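Local structure of mitomycin biosynthesis 6-O-methyltransferase (Streptomyces lavendulae, 3GWZ) at residues 274-279 with 305-310. The protein transfers the methyl group of S-adenosyl-L-methionine to the 6-hydroxyl of 6-demethylmitomycins A and B, giving the methoxyquinone of mitomycins A and B. Sequence-based numbering, arbitrary orientation.
Sequences IKHVLH and VIDNLI. With SAH (S-adenosyl-L-homocysteine), chain G.
With chi1 of -65° the ring of His276 leans back beside its own backbone N, while the eclipsing first torsion of Asp307 (-130°) brings its carboxylate to the ND1 edge of that ring, where His276 ND1 hydrogen-bonds Asp307 OD1 (2.8 Å). The acceptor lies close to the imidazole plane, yet the nitrogen reaches OD1 from above the carboxylate plane, the two groups being turned 68° apart. NE2, across the ring, bonds Glu190, so the histidine suits its place by bridging two carboxylates. OD1 also takes the backbone N-H of Asn308. A water donates to Asp307 OD2 and Ile274 O and accepts from Val277 N; OD2 also accepts a weak bond from His279 N (3.4 Å). A short carboxylate suits this place across from the turn after Lys275, accepting several N-H groups.

The His279 ring, the inferred proton acceptor, has the Asp307 carboxylate over one face, offset toward the rim and tilted against it, and its ND1 is hydrogen-bonded to Glu333. Asn308, a substrate-binding residue, brings ND2 to the edge of this ring, 3.6 Å from His279 CE1; the same amide nitrogen also binds Glu333. Lys275 is long enough to pass Ile306 CG2 with its CD (3.7 Å) and then bend, so that NZ meets S-adenosyl-L-homocysteine OXT at 2.7 Å and forms a salt bridge with Glu190.

Parallel strand pairing carries this site: Ile306 N bonds Ile274 O, and His276 N bonds Ile306 O. Beta-branched Ile274 and Val305 lie side by side on the face away from Lys275 and Ile306, where Leu278 CD1 packs on Val305 CG2. Strands 271-275 and 302-308 form a Rossmann-like beta-alpha-beta unit with helix 283-296; strand 361-368 lies next to 302-308, and helices 316-329 and 336-344 pack against His279 and Leu278.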
# COMPACT_ATOMS: atom_id res chain seq x y z
N ILE A 274 12.22 -30.18 7.45
CA ILE A 274 10.84 -30.26 7.93
C ILE A 274 10.66 -29.21 9.04
O ILE A 274 11.12 -29.38 10.16
CB ILE A 274 10.47 -31.70 8.39
CG1 ILE A 274 8.98 -31.82 8.70
CG2 ILE A 274 11.32 -32.15 9.58
CD1 ILE A 274 8.49 -33.28 8.74
N LYS A 275 10.01 -28.11 8.69
CA LYS A 275 9.97 -26.94 9.56
C LYS A 275 8.53 -26.65 9.96
O LYS A 275 7.67 -26.50 9.09
CB LYS A 275 10.54 -25.71 8.82
CG LYS A 275 10.44 -24.41 9.59
CD LYS A 275 11.34 -23.31 9.01
CE LYS A 275 10.75 -22.64 7.77
NZ LYS A 275 9.56 -21.78 8.08
N HIS A 276 8.29 -26.59 11.27
CA HIS A 276 6.98 -26.30 11.84
C HIS A 276 5.92 -27.26 11.30
O HIS A 276 4.77 -26.87 11.05
CB HIS A 276 6.58 -24.84 11.58
CG HIS A 276 7.46 -23.85 12.29
ND1 HIS A 276 7.90 -24.03 13.58
CD2 HIS A 276 7.98 -22.67 11.87
CE1 HIS A 276 8.65 -23.01 13.94
NE2 HIS A 276 8.72 -22.17 12.92
N VAL A 277 6.31 -28.51 11.13
CA VAL A 277 5.37 -29.53 10.72
C VAL A 277 5.13 -30.51 11.86
O VAL A 277 3.99 -30.75 12.25
CB VAL A 277 5.84 -30.27 9.44
CG1 VAL A 277 5.06 -31.59 9.24
CG2 VAL A 277 5.68 -29.38 8.22
N LEU A 278 6.21 -31.05 12.42
CA LEU A 278 6.05 -32.11 13.41
C LEU A 278 5.28 -31.63 14.63
O LEU A 278 4.59 -32.42 15.27
CB LEU A 278 7.41 -32.69 13.83
CG LEU A 278 8.15 -33.35 12.67
CD1 LEU A 278 9.47 -33.93 13.15
CD2 LEU A 278 7.28 -34.44 12.02
N HIS A 279 5.37 -30.35 14.96
CA HIS A 279 4.64 -29.86 16.13
C HIS A 279 3.12 -29.80 15.93
O HIS A 279 2.37 -29.55 16.88
CB HIS A 279 5.23 -28.55 16.67
CG HIS A 279 4.98 -27.35 15.81
ND1 HIS A 279 5.35 -26.08 16.18
CD2 HIS A 279 4.36 -27.22 14.61
CE1 HIS A 279 5.00 -25.22 15.25
NE2 HIS A 279 4.39 -25.88 14.28
N VAL A 305 15.18 -31.18 11.39
CA VAL A 305 13.92 -30.85 12.01
C VAL A 305 14.04 -29.42 12.53
O VAL A 305 14.86 -29.14 13.39
CB VAL A 305 13.56 -31.83 13.14
CG1 VAL A 305 12.36 -31.29 13.93
CG2 VAL A 305 13.23 -33.20 12.57
N ILE A 306 13.24 -28.52 11.98
CA ILE A 306 13.33 -27.11 12.34
C ILE A 306 12.05 -26.72 13.06
O ILE A 306 10.99 -26.62 12.45
CB ILE A 306 13.57 -26.24 11.10
CG1 ILE A 306 14.83 -26.74 10.37
CG2 ILE A 306 13.70 -24.77 11.47
CD1 ILE A 306 15.03 -26.16 8.98
N ASP A 307 12.13 -26.52 14.37
CA ASP A 307 10.90 -26.27 15.11
C ASP A 307 11.16 -25.52 16.41
O ASP A 307 12.30 -25.22 16.76
CB ASP A 307 10.13 -27.57 15.36
CG ASP A 307 8.66 -27.47 14.95
OD1 ASP A 307 8.06 -26.39 15.16
OD2 ASP A 307 8.10 -28.46 14.43
N ASN A 308 10.07 -25.18 17.09
CA ASN A 308 10.15 -24.52 18.38
C ASN A 308 10.51 -25.58 19.41
O ASN A 308 9.83 -26.59 19.52
CB ASN A 308 8.81 -23.86 18.70
CG ASN A 308 8.33 -22.92 17.59
OD1 ASN A 308 9.12 -22.14 17.05
ND2 ASN A 308 7.05 -22.99 17.26
N LEU A 309 11.60 -25.38 20.14
CA LEU A 309 11.98 -26.34 21.17
C LEU A 309 11.70 -25.79 22.56
O LEU A 309 12.04 -24.65 22.87
CB LEU A 309 13.45 -26.76 21.05
CG LEU A 309 13.67 -28.08 20.30
CD1 LEU A 309 13.05 -28.01 18.92
CD2 LEU A 309 15.14 -28.41 20.20
N ILE A 310 11.09 -26.63 23.40
CA ILE A 310 10.83 -26.29 24.79
C ILE A 310 12.07 -26.59 25.63
O ILE A 310 12.54 -27.73 25.67
CB ILE A 310 9.69 -27.15 25.35
CG1 ILE A 310 8.40 -26.88 24.58
CG2 ILE A 310 9.53 -26.92 26.87
CD1 ILE A 310 7.92 -25.45 24.71
N SAH G . 7.01 -25.65 6.46
CA SAH G . 6.12 -24.45 6.27
CB SAH G . 4.65 -24.70 6.66
CG SAH G . 4.39 -25.13 8.12
SD SAH G . 2.64 -25.26 8.46
C SAH G . 6.66 -23.30 7.07
O SAH G . 6.28 -22.15 6.82
OXT SAH G . 7.50 -23.48 7.96
C5' SAH G . 2.41 -27.01 8.26
C4' SAH G . 2.20 -27.45 6.79
O4' SAH G . 1.95 -28.87 6.66
C3' SAH G . 1.06 -26.77 6.04
O3' SAH G . 1.61 -25.97 4.98
C2' SAH G . 0.21 -27.90 5.44
O2' SAH G . -0.19 -27.67 4.09
C1' SAH G . 1.17 -29.06 5.46
N9 SAH G . 0.53 -30.39 5.56
C8 SAH G . -0.40 -30.77 6.46
N7 SAH G . -0.73 -32.08 6.29
C5 SAH G . 0.02 -32.54 5.26
C6 SAH G . 0.18 -33.83 4.56
N6 SAH G . -0.57 -34.89 4.96
N1 SAH G . 1.06 -33.90 3.52
C2 SAH G . 1.78 -32.84 3.14
N3 SAH G . 1.69 -31.63 3.74
C4 SAH G . 0.85 -31.43 4.78
O HOH W 1 8.92 -29.70 12.08